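Local coordinates for protein ATP-dependent DNA helicase PIF1 (Candida albicans, PDB 7OTJ) that probably couples ATP hydrolysis to 5'-3' translocation along single-stranded DNA, unwinding duplexes and G-quadruplexes to maintain nuclear and mitochondrial genome stability, at residues L450-S455 with N473-V478; Q458-V463 with L480-S485. One frame throughout, in Å; residues are numbered along the deposited sequence.

Contact 1 (L450-S455 with N473-V478); sequences LSIHKS and NGQAYV. With nucleotides of chain C.
The imidazole of His-453 meets the protein at its rim and DNA over a face: the amide nitrogen of Gln-475 comes to its edge, with NE2 3.8 Å from ND1, while the deoxyribose of DT2 of chain C lies on one face, C2' above the ring centre. Ring and amide planes stand 84° apart, and no hydrogen bond joins the two segments. The other end of that amide is held from its own side, OE1 taking the backbone N-H of Phe-471. With CG anti to its backbone N (chi1 -160°) and the chain extended beyond it, Gln-475 crosses Ile-452 at about a right angle. CG2 of Ile-452 lies 3.7 Å from CG of Gln-475, and one helical turn further on CG1 of Val-478 comes within 4.1 Å of the same methyl. Ser-455 also faces Val-478, but its OG donates to Ile-452 O. Ser-451 does two jobs at the start of helix 452-455. OG of Ser-451 caps the helix by accepting from Lys-454 N (3.2 Å), and it donates to OP1 of DT3 of chain C at 2.8 Å. A buried apolar contact thus backs a DNA-facing helix start, as expected where motif V packs against motif VI in the second RecA-like domain of a superfamily 1 helicase.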
# COMPACT_ATOMS: atom_id res chain seq x y z
N LEU A 450 -8.70 9.02 0.41
CA LEU A 450 -7.68 8.07 -0.02
C LEU A 450 -8.12 7.43 -1.32
O LEU A 450 -9.31 7.20 -1.53
CB LEU A 450 -7.46 7.00 1.06
CG LEU A 450 -6.39 5.93 0.81
CD1 LEU A 450 -4.99 6.55 0.87
CD2 LEU A 450 -6.53 4.80 1.82
N SER A 451 -7.16 7.17 -2.21
CA SER A 451 -7.48 6.53 -3.47
C SER A 451 -7.85 5.07 -3.23
O SER A 451 -7.34 4.41 -2.31
CB SER A 451 -6.31 6.62 -4.45
OG SER A 451 -5.20 5.84 -4.04
N ILE A 452 -8.77 4.56 -4.05
CA ILE A 452 -9.15 3.15 -3.96
C ILE A 452 -7.92 2.27 -4.14
O ILE A 452 -7.79 1.23 -3.48
CB ILE A 452 -10.25 2.82 -4.97
CG1 ILE A 452 -11.53 3.58 -4.62
CG2 ILE A 452 -10.52 1.32 -5.01
CD1 ILE A 452 -12.63 3.47 -5.65
N HIS A 453 -7.00 2.67 -5.02
CA HIS A 453 -5.78 1.90 -5.24
C HIS A 453 -5.01 1.72 -3.94
O HIS A 453 -4.67 0.59 -3.56
CB HIS A 453 -4.91 2.58 -6.29
CG HIS A 453 -5.19 2.13 -7.69
ND1 HIS A 453 -6.27 2.57 -8.43
CD2 HIS A 453 -4.52 1.26 -8.49
CE1 HIS A 453 -6.25 2.00 -9.62
NE2 HIS A 453 -5.20 1.20 -9.68
N LYS A 454 -4.79 2.81 -3.21
CA LYS A 454 -4.02 2.75 -1.98
C LYS A 454 -4.83 2.16 -0.83
O LYS A 454 -4.24 1.77 0.18
CB LYS A 454 -3.50 4.14 -1.60
CG LYS A 454 -2.38 4.66 -2.51
CD LYS A 454 -1.90 6.06 -2.12
CE LYS A 454 -1.53 6.15 -0.64
NZ LYS A 454 -1.20 7.53 -0.18
N SER A 455 -6.15 2.07 -0.95
CA SER A 455 -6.92 1.38 0.07
C SER A 455 -6.79 -0.13 -0.01
O SER A 455 -7.03 -0.80 1.00
CB SER A 455 -8.41 1.75 -0.02
OG SER A 455 -8.99 1.17 -1.18
N ASN A 473 -11.17 -2.29 -13.83
CA ASN A 473 -11.65 -3.58 -13.34
C ASN A 473 -11.25 -3.77 -11.89
O ASN A 473 -10.15 -3.39 -11.47
CB ASN A 473 -11.08 -4.73 -14.17
CG ASN A 473 -11.46 -4.65 -15.63
OD1 ASN A 473 -12.60 -4.29 -15.96
ND2 ASN A 473 -10.52 -4.97 -16.51
N GLY A 474 -12.14 -4.41 -11.13
CA GLY A 474 -11.92 -4.67 -9.73
C GLY A 474 -11.89 -3.46 -8.82
O GLY A 474 -11.79 -3.64 -7.60
N GLN A 475 -11.96 -2.24 -9.36
CA GLN A 475 -11.90 -1.05 -8.52
C GLN A 475 -13.15 -0.92 -7.64
O GLN A 475 -13.05 -0.53 -6.46
CB GLN A 475 -11.72 0.19 -9.39
CG GLN A 475 -11.19 1.41 -8.65
CD GLN A 475 -10.81 2.54 -9.60
OE1 GLN A 475 -11.33 2.62 -10.72
NE2 GLN A 475 -9.90 3.40 -9.17
N ALA A 476 -14.33 -1.22 -8.18
CA ALA A 476 -15.53 -1.22 -7.34
C ALA A 476 -15.42 -2.29 -6.26
O ALA A 476 -15.68 -2.02 -5.08
CB ALA A 476 -16.78 -1.41 -8.20
N TYR A 477 -15.01 -3.50 -6.64
CA TYR A 477 -14.92 -4.60 -5.67
C TYR A 477 -13.97 -4.26 -4.52
O TYR A 477 -14.30 -4.48 -3.35
CB TYR A 477 -14.48 -5.89 -6.36
CG TYR A 477 -14.28 -7.01 -5.37
CD1 TYR A 477 -15.33 -7.45 -4.58
CD2 TYR A 477 -13.04 -7.61 -5.21
CE1 TYR A 477 -15.15 -8.46 -3.66
CE2 TYR A 477 -12.85 -8.62 -4.29
CZ TYR A 477 -13.91 -9.05 -3.52
OH TYR A 477 -13.73 -10.06 -2.61
N VAL A 478 -12.76 -3.77 -4.85
CA VAL A 478 -11.81 -3.37 -3.81
C VAL A 478 -12.43 -2.30 -2.91
O VAL A 478 -12.38 -2.39 -1.68
CB VAL A 478 -10.49 -2.89 -4.44
CG1 VAL A 478 -9.59 -2.28 -3.38
CG2 VAL A 478 -9.79 -4.04 -5.12
P DT C 2 -5.22 9.40 -11.46
OP1 DT C 2 -6.34 10.14 -10.81
OP2 DT C 2 -4.06 10.14 -12.00
O5' DT C 2 -4.71 8.31 -10.42
C5' DT C 2 -5.64 7.57 -9.63
C4' DT C 2 -5.23 6.11 -9.51
O4' DT C 2 -5.45 5.46 -10.77
C3' DT C 2 -3.77 5.90 -9.15
O3' DT C 2 -3.67 5.67 -7.76
C2' DT C 2 -3.36 4.65 -9.95
C1' DT C 2 -4.38 4.58 -11.08
N1 DT C 2 -3.84 4.95 -12.43
C2 DT C 2 -4.11 4.13 -13.50
O2 DT C 2 -4.74 3.09 -13.42
N3 DT C 2 -3.58 4.56 -14.70
C4 DT C 2 -2.85 5.71 -14.92
O4 DT C 2 -2.42 6.01 -16.03
C5 DT C 2 -2.62 6.53 -13.75
C7 DT C 2 -1.84 7.81 -13.87
C6 DT C 2 -3.13 6.12 -12.58
P DT C 3 -2.49 6.35 -6.91
OP1 DT C 3 -2.95 6.45 -5.50
OP2 DT C 3 -2.07 7.57 -7.64
O5' DT C 3 -1.30 5.28 -7.00
C5' DT C 3 -1.49 3.97 -6.50
C4' DT C 3 -0.43 3.00 -7.01
O4' DT C 3 -0.53 2.85 -8.44
C3' DT C 3 1.01 3.41 -6.75
O3' DT C 3 1.41 2.95 -5.47
C2' DT C 3 1.77 2.69 -7.86
C1' DT C 3 0.75 2.63 -9.00
N1 DT C 3 0.97 3.64 -10.07
C2 DT C 3 1.71 3.30 -11.17
O2 DT C 3 2.24 2.21 -11.31
N3 DT C 3 1.83 4.30 -12.11
C4 DT C 3 1.28 5.57 -12.05
O4 DT C 3 1.44 6.41 -12.94
C5 DT C 3 0.50 5.85 -10.86
C7 DT C 3 -0.15 7.19 -10.68
C6 DT C 3 0.38 4.88 -9.95

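Contact 2 (Q458-V463 with L480-S485); sequences QTLSKV and LSRAVS. With ALF (tetrafluoroaluminate ion), chain F.
Arg-482 is where 480-485 first meets 458-463, and Ser-481 just before it helps to aim it by accepting from NH2 through OG. CG of Arg-482 lies anti to its carbonyl carbon (chi1 -57°), and further bends at chi2 and chi3 lead the chain to the ion. CB of Arg-482 packs against CD1 of Leu-460 (3.7 Å), and its NE donates back to Val-478 O. The guanidinium of Arg-482 turns its edge to the tetrafluoroaluminate, with the aluminium in its plane: NH1 reaches F4 at 2.6 Å in a nearly straight bond (165° at the hydrogen), and NH2 reaches F2 at 2.8 Å. NH1 also makes a weak bond to Gln-458 O. The backbones then pair in a single beta bridge. Arg-482 O receives Leu-460 N at 3.0 Å, and Val-484 N returns the bond to Leu-460 O. Between them Ala-483 sends its CA hydrogen toward that same Leu-460 O, while its CB rests on CG1 of Val-463 (3.9 Å). Val-484 closes the contact, its CG2 lying 3.6 Å from CG2 of Thr-459. OG1 of Thr-459 is hydrogen-bonded to NE of Arg-191, and its side chain touches ADP. Tetrafluoroaluminate imitates the phosphate in flight, and a water sits 2.4 Å from the aluminium, roughly perpendicular to the plane of the fluorines, consistent with the position of the attacking water. Two hydrogen bonds from Arg-482 to the fluorines, with Arg-191, Lys-31 and Gln-147 as further donors, suggest an arginine finger that would steady negative charge building up on the phosphate during hydrolysis.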
# COMPACT_ATOMS: atom_id res chain seq x y z
N GLN A 458 -6.38 -2.49 3.06
CA GLN A 458 -6.80 -1.89 4.32
C GLN A 458 -8.17 -2.41 4.74
O GLN A 458 -8.98 -2.84 3.92
CB GLN A 458 -6.83 -0.36 4.21
CG GLN A 458 -5.47 0.27 3.92
CD GLN A 458 -4.45 0.01 5.02
OE1 GLN A 458 -4.78 0.04 6.20
NE2 GLN A 458 -3.20 -0.24 4.62
N THR A 459 -8.41 -2.37 6.05
CA THR A 459 -9.71 -2.63 6.63
C THR A 459 -10.22 -1.34 7.25
O THR A 459 -9.50 -0.69 8.01
CB THR A 459 -9.63 -3.74 7.69
OG1 THR A 459 -9.32 -4.98 7.07
CG2 THR A 459 -10.95 -3.87 8.43
N LEU A 460 -11.45 -0.95 6.90
CA LEU A 460 -12.02 0.32 7.33
C LEU A 460 -13.35 0.07 8.03
O LEU A 460 -14.27 -0.49 7.43
CB LEU A 460 -12.21 1.26 6.14
CG LEU A 460 -10.98 1.45 5.26
CD1 LEU A 460 -11.33 2.14 3.96
CD2 LEU A 460 -9.94 2.25 6.02
N SER A 461 -13.44 0.49 9.30
CA SER A 461 -14.68 0.35 10.04
C SER A 461 -15.79 1.20 9.44
O SER A 461 -16.88 0.70 9.15
CB SER A 461 -14.46 0.73 11.51
OG SER A 461 -13.75 -0.27 12.19
N LYS A 462 -15.51 2.48 9.22
CA LYS A 462 -16.50 3.42 8.70
C LYS A 462 -15.91 4.12 7.49
O LYS A 462 -14.83 4.71 7.57
CB LYS A 462 -16.89 4.43 9.78
CG LYS A 462 -17.59 3.76 10.96
CD LYS A 462 -18.13 4.75 11.96
CE LYS A 462 -18.76 4.03 13.15
NZ LYS A 462 -19.74 2.99 12.73
N VAL A 463 -16.60 4.02 6.35
CA VAL A 463 -16.05 4.47 5.08
C VAL A 463 -17.20 4.86 4.15
O VAL A 463 -18.22 4.17 4.08
CB VAL A 463 -15.15 3.39 4.45
CG1 VAL A 463 -15.85 2.03 4.42
CG2 VAL A 463 -14.68 3.79 3.05
N LEU A 480 -15.67 -1.37 -2.31
CA LEU A 480 -16.77 -1.79 -1.46
C LEU A 480 -16.35 -2.85 -0.44
O LEU A 480 -16.98 -2.94 0.62
CB LEU A 480 -17.92 -2.31 -2.33
CG LEU A 480 -18.44 -1.26 -3.34
CD1 LEU A 480 -19.55 -1.80 -4.22
CD2 LEU A 480 -18.88 0.00 -2.61
N SER A 481 -15.28 -3.60 -0.70
CA SER A 481 -14.88 -4.67 0.21
C SER A 481 -13.96 -4.20 1.33
O SER A 481 -13.57 -5.01 2.17
CB SER A 481 -14.20 -5.81 -0.57
OG SER A 481 -13.15 -5.32 -1.37
N ARG A 482 -13.61 -2.91 1.35
CA ARG A 482 -12.86 -2.37 2.48
C ARG A 482 -13.69 -2.31 3.75
O ARG A 482 -13.12 -2.30 4.85
CB ARG A 482 -12.34 -0.96 2.16
CG ARG A 482 -11.47 -0.85 0.92
CD ARG A 482 -10.30 -1.79 0.98
NE ARG A 482 -10.57 -3.07 0.33
CZ ARG A 482 -9.86 -4.16 0.54
NH1 ARG A 482 -8.84 -4.18 1.39
NH2 ARG A 482 -10.18 -5.28 -0.12
N ALA A 483 -15.01 -2.28 3.63
CA ALA A 483 -15.88 -2.04 4.78
C ALA A 483 -16.02 -3.29 5.64
O ALA A 483 -16.12 -4.41 5.14
CB ALA A 483 -17.26 -1.58 4.32
N VAL A 484 -16.01 -3.07 6.96
CA VAL A 484 -16.33 -4.14 7.90
C VAL A 484 -17.81 -4.51 7.80
O VAL A 484 -18.17 -5.69 7.76
CB VAL A 484 -15.94 -3.72 9.33
CG1 VAL A 484 -16.49 -4.69 10.37
CG2 VAL A 484 -14.42 -3.60 9.43
N SER A 485 -18.69 -3.51 7.76
CA SER A 485 -20.12 -3.77 7.77
C SER A 485 -20.84 -2.75 6.90
O SER A 485 -20.33 -1.67 6.62
CB SER A 485 -20.69 -3.73 9.18
OG SER A 485 -20.62 -2.41 9.68
AL ALF F . -7.53 -7.67 1.06
F1 ALF F . -5.75 -7.77 0.98
F2 ALF F . -9.31 -7.56 1.16
F3 ALF F . -7.61 -9.12 0.03
F4 ALF F . -7.46 -6.26 2.16
O HOH W 1 -7.11 -6.31 -0.90

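Along the chain 450-455 and 458-463 come first, then 473-478 and 480-485, so the segments of the two contacts interleave, but contact 1 is side-chain packing and contact 2 a backbone bridge, their centres about 12 Å apart. Both use helix 475-481, and CD of Arg-482 packs against the backbone O of Ser-455. They belong to the second RecA-like domain of this helicase-core fragment, built on the parallel sheet 449-451, 234-237, 463-466 and 489-492. Contact 1 lies on the DNA, whereas contact 2 faces ADP and tetrafluoroaluminate and stays about 11 Å, at its nearest atom, from the nucleic acid. The shared helix thus offers a short path by which nucleotide state could be felt at the DNA.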